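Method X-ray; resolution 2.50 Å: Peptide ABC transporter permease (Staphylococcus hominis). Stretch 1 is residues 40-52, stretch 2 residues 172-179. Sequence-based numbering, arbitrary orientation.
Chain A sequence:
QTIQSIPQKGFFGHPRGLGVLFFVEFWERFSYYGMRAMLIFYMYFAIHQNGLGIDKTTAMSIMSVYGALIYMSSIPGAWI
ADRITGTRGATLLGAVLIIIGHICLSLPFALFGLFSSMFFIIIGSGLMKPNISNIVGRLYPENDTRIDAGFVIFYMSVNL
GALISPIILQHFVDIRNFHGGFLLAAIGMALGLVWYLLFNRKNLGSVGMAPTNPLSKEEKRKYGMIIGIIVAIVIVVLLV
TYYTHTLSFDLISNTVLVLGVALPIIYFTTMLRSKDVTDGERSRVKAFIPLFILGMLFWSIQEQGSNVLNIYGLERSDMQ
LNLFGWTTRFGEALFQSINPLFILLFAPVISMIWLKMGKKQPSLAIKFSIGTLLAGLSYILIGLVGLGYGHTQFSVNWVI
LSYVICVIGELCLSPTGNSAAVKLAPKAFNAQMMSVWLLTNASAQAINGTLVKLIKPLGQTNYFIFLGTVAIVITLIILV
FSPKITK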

# COMPACT_ATOMS: atom_id res chain seq x y z
N ILE A 40 -9.77 -7.75 8.96
CA ILE A 40 -9.59 -7.34 10.36
C ILE A 40 -10.73 -7.87 11.25
O ILE A 40 -10.43 -8.46 12.29
N PHE A 41 -11.99 -7.74 10.82
CA PHE A 41 -13.16 -8.22 11.58
C PHE A 41 -13.24 -9.73 11.60
O PHE A 41 -13.47 -10.30 12.66
N TYR A 42 -12.98 -10.38 10.45
CA TYR A 42 -12.96 -11.84 10.33
C TYR A 42 -11.96 -12.46 11.32
O TYR A 42 -12.27 -13.47 11.93
N MET A 43 -10.78 -11.83 11.51
CA MET A 43 -9.75 -12.30 12.44
C MET A 43 -10.13 -12.18 13.94
O MET A 43 -10.05 -13.19 14.65
N TYR A 44 -10.50 -10.97 14.43
CA TYR A 44 -10.76 -10.81 15.86
C TYR A 44 -12.21 -11.09 16.29
O TYR A 44 -12.44 -11.27 17.49
N PHE A 45 -13.17 -11.19 15.33
CA PHE A 45 -14.54 -11.54 15.72
C PHE A 45 -14.54 -12.98 16.28
O PHE A 45 -13.75 -13.81 15.81
N ALA A 46 -15.37 -13.24 17.31
CA ALA A 46 -15.48 -14.55 17.96
C ALA A 46 -15.88 -15.66 16.98
O ALA A 46 -16.46 -15.38 15.93
N ILE A 47 -15.56 -16.93 17.34
CA ILE A 47 -15.88 -18.14 16.55
C ILE A 47 -17.40 -18.24 16.33
O ILE A 47 -17.82 -18.57 15.21
N HIS A 48 -18.22 -17.92 17.38
CA HIS A 48 -19.69 -17.95 17.29
C HIS A 48 -20.22 -16.91 16.28
O HIS A 48 -21.34 -17.06 15.79
N GLN A 49 -19.38 -15.91 15.94
CA GLN A 49 -19.68 -14.84 14.97
C GLN A 49 -19.04 -15.09 13.60
O GLN A 49 -18.92 -14.16 12.80
N ASN A 50 -18.63 -16.37 13.32
CA ASN A 50 -18.00 -16.87 12.09
C ASN A 50 -16.58 -16.28 11.83
O ASN A 50 -16.02 -16.44 10.73
N GLY A 51 -16.01 -15.68 12.87
CA GLY A 51 -14.66 -15.14 12.86
C GLY A 51 -13.65 -16.19 13.28
O GLY A 51 -14.00 -17.35 13.48
N LEU A 52 -12.37 -15.78 13.44
CA LEU A 52 -11.30 -16.70 13.82
C LEU A 52 -10.96 -16.67 15.32
O LEU A 52 -10.25 -17.56 15.80
N PHE A 172 -21.91 -8.69 3.79
CA PHE A 172 -21.36 -9.98 4.18
C PHE A 172 -20.80 -9.99 5.60
O PHE A 172 -20.91 -11.00 6.28
N VAL A 173 -20.26 -8.84 6.06
CA VAL A 173 -19.78 -8.65 7.44
C VAL A 173 -21.03 -8.61 8.35
O VAL A 173 -21.04 -9.29 9.38
N ASP A 174 -22.09 -7.86 7.94
CA ASP A 174 -23.35 -7.76 8.69
C ASP A 174 -24.02 -9.13 8.94
O ASP A 174 -24.40 -9.41 10.07
N ILE A 175 -24.15 -9.98 7.90
CA ILE A 175 -24.75 -11.32 8.01
C ILE A 175 -23.73 -12.38 8.47
O ILE A 175 -24.09 -13.55 8.62
N ARG A 176 -22.46 -11.97 8.70
CA ARG A 176 -21.34 -12.81 9.17
C ARG A 176 -20.98 -13.95 8.16
O ARG A 176 -20.52 -15.03 8.55
N ASN A 177 -21.18 -13.69 6.86
CA ASN A 177 -20.85 -14.62 5.79
C ASN A 177 -19.51 -14.18 5.21
O ASN A 177 -19.45 -13.55 4.16
N PHE A 178 -18.43 -14.47 5.94
CA PHE A 178 -17.08 -14.09 5.53
C PHE A 178 -16.64 -14.88 4.31
O PHE A 178 -16.24 -14.26 3.31
N HIS A 179 -16.81 -16.23 4.33
CA HIS A 179 -16.47 -17.10 3.20
C HIS A 179 -17.17 -16.69 1.89
O HIS A 179 -16.56 -16.77 0.82

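A recurring principle of helix-end packing is that one large ring, set into a cup made partly of backbone, can organise a contact that polar side chains then fasten at its margin. The meeting of residues 40-52 with residues 172-179 in this peptide transporter permease is a compact example, burying 480 Å² over both sides. The bump is Phe178, in the first turn of a new helix. Its CA-to-CB bond points toward the other stretch, and with chi1 at -65° (m) the ring enters a hollow where the chain of the first stretch leaves its helix and turns back on itself. A backbone hydrogen bond from Leu52 N to Tyr42 O, 2.8 Å, helps hold that return.

The floor of the hollow is Tyr42. Its CA lies over the face of the Phe178 ring, 4.0 Å from the centroid and 15° off the normal, a CH-pi contact. The CA-to-CB bond of Tyr42 points sideways and chi1 is t; its ring meets the Phe178 ring obliquely, with CD1 of Tyr42 3.4 Å from CG of Phe178. Farther out, OH of Tyr42 comes within 3.4 Å of CE1 of His179. The wall of the cup runs along the edge of the Phe178 ring: Phe45 CD2 lies 3.8 Å from Phe178 CZ, and Gln49 O lies 3.5 Å from Phe178 CE2. Gly51 also borders the ring; a CB there would clash with Phe45 O, at 2.2 Å, so the tight turn itself leaves no room for a side chain.

Phe45 (chi1 -81°, m) points toward the second stretch and serves more than one neighbour. Its CE2 reaches CG1 of Val173 (t) at 4.3 Å, and Phe41 adds a looser apolar touch, CB to Val173 CG1 at 4.4 Å, before its ring leads away.

Arg176 closes the side of the assembly. It is the first residue past the preceding helix to leave helical geometry, and its positive phi, with two bonds back into the last turn, makes a Schellman motif. Its m, m, t side chain extends along the first stretch. The guanidinium presents one face to Phe45 CE2, 3.5 Å from Arg176 NH2, while NH2 donates to Val173 O at 2.7 Å. At the guanidinium edge, NE donates to Gln49 OE1 at 3.1 Å; the same Gln49 amide gives NE2 to ND1 of His48 at 2.9 Å. Asn50 (m) completes the fastening, its ND2 donating to Arg176 O at 2.8 Å. Polar clasps thus hold the margin of a contact centred on an aromatic ring.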

# COMPACT_ATOMS: atom_id res chain seq x y z
CB ILE A 40 -9.33 -5.81 10.53
CG1 ILE A 40 -9.03 -5.42 12.02
CG2 ILE A 40 -10.44 -4.91 9.92
CD1 ILE A 40 -7.73 -5.95 12.63
CB PHE A 41 -14.45 -7.57 11.07
CG PHE A 41 -14.31 -6.07 11.02
CD1 PHE A 41 -14.16 -5.33 12.19
CD2 PHE A 41 -14.23 -5.41 9.80
CE1 PHE A 41 -13.97 -3.96 12.14
CE2 PHE A 41 -14.06 -4.03 9.75
CZ PHE A 41 -13.91 -3.31 10.92
CB TYR A 42 -12.60 -12.24 8.89
CG TYR A 42 -12.44 -13.72 8.68
CD1 TYR A 42 -13.48 -14.61 8.96
CD2 TYR A 42 -11.27 -14.25 8.14
CE1 TYR A 42 -13.36 -15.97 8.72
CE2 TYR A 42 -11.13 -15.62 7.90
CZ TYR A 42 -12.18 -16.48 8.19
OH TYR A 42 -12.06 -17.83 7.96
CB MET A 43 -8.41 -11.62 12.17
CG MET A 43 -7.77 -12.08 10.89
SD MET A 43 -6.08 -11.50 10.73
CE MET A 43 -6.33 -9.81 10.26
CB TYR A 44 -10.26 -9.46 16.41
CG TYR A 44 -11.21 -8.28 16.28
CD1 TYR A 44 -11.26 -7.53 15.12
CD2 TYR A 44 -11.98 -7.86 17.36
CE1 TYR A 44 -12.10 -6.43 15.00
CE2 TYR A 44 -12.81 -6.75 17.27
CZ TYR A 44 -12.88 -6.04 16.08
OH TYR A 44 -13.70 -4.95 15.94
CB PHE A 45 -15.55 -11.40 14.56
CG PHE A 45 -16.10 -10.02 14.22
CD1 PHE A 45 -15.51 -8.87 14.75
CD2 PHE A 45 -17.18 -9.87 13.36
CE1 PHE A 45 -16.00 -7.60 14.42
CE2 PHE A 45 -17.68 -8.60 13.04
CZ PHE A 45 -17.09 -7.48 13.58
CB ALA A 46 -16.48 -14.47 19.10
CB ILE A 47 -15.30 -19.43 17.20
CG1 ILE A 47 -13.79 -19.30 17.57
CG2 ILE A 47 -15.56 -20.68 16.33
CD1 ILE A 47 -12.77 -19.53 16.47
CB HIS A 48 -20.38 -17.87 18.67
CG HIS A 48 -20.21 -16.58 19.42
ND1 HIS A 48 -21.00 -15.47 19.15
CD2 HIS A 48 -19.42 -16.30 20.49
CE1 HIS A 48 -20.62 -14.55 20.02
NE2 HIS A 48 -19.68 -15.00 20.85
CB GLN A 49 -19.25 -13.45 15.53
CG GLN A 49 -20.08 -12.95 16.72
CD GLN A 49 -21.57 -12.93 16.45
OE1 GLN A 49 -22.07 -12.18 15.60
NE2 GLN A 49 -22.31 -13.78 17.15
CB ASN A 50 -18.91 -16.72 10.87
CG ASN A 50 -20.18 -17.53 10.95
OD1 ASN A 50 -20.21 -18.63 11.48
ND2 ASN A 50 -21.25 -17.00 10.38
CB LEU A 52 -10.03 -16.50 12.96
CG LEU A 52 -10.12 -16.91 11.48
CD1 LEU A 52 -8.83 -16.53 10.72
CD2 LEU A 52 -10.39 -18.39 11.31
CB PHE A 172 -20.33 -10.47 3.17
CG PHE A 172 -20.92 -10.82 1.83
CD1 PHE A 172 -21.10 -9.85 0.85
CD2 PHE A 172 -21.27 -12.13 1.53
CE1 PHE A 172 -21.63 -10.17 -0.39
CE2 PHE A 172 -21.79 -12.46 0.28
CZ PHE A 172 -21.97 -11.48 -0.68
CB VAL A 173 -18.90 -7.38 7.62
CG1 VAL A 173 -18.29 -7.33 9.01
CG2 VAL A 173 -17.82 -7.30 6.55
CB ASP A 174 -24.33 -6.80 7.99
CG ASP A 174 -23.99 -5.32 8.12
OD1 ASP A 174 -23.22 -4.97 9.04
OD2 ASP A 174 -24.55 -4.51 7.34
CB ILE A 175 -25.53 -11.76 6.72
CG1 ILE A 175 -24.59 -11.94 5.50
CG2 ILE A 175 -26.70 -10.82 6.43
CD1 ILE A 175 -25.16 -12.74 4.34
CB ARG A 176 -21.59 -13.36 10.61
CG ARG A 176 -21.94 -12.30 11.67
CD ARG A 176 -20.75 -11.45 12.06
NE ARG A 176 -21.06 -10.58 13.20
CZ ARG A 176 -21.16 -9.25 13.14
NH1 ARG A 176 -21.43 -8.55 14.23
NH2 ARG A 176 -20.97 -8.61 11.99
CB ASN A 177 -21.97 -14.64 4.73
CG ASN A 177 -21.84 -15.68 3.64
OD1 ASN A 177 -22.53 -15.63 2.63
ND2 ASN A 177 -20.95 -16.66 3.79
CB PHE A 178 -16.09 -14.18 6.70
CG PHE A 178 -16.38 -13.20 7.82
CD1 PHE A 178 -16.12 -11.84 7.67
CD2 PHE A 178 -16.95 -13.63 9.01
CE1 PHE A 178 -16.40 -10.93 8.70
CE2 PHE A 178 -17.24 -12.72 10.04
CZ PHE A 178 -16.97 -11.38 9.88
CB HIS A 179 -16.73 -18.57 3.52
CG HIS A 179 -15.86 -19.11 4.61
ND1 HIS A 179 -14.53 -18.74 4.72
CD2 HIS A 179 -16.15 -19.99 5.59
CE1 HIS A 179 -14.06 -19.39 5.77
NE2 HIS A 179 -15.00 -20.16 6.32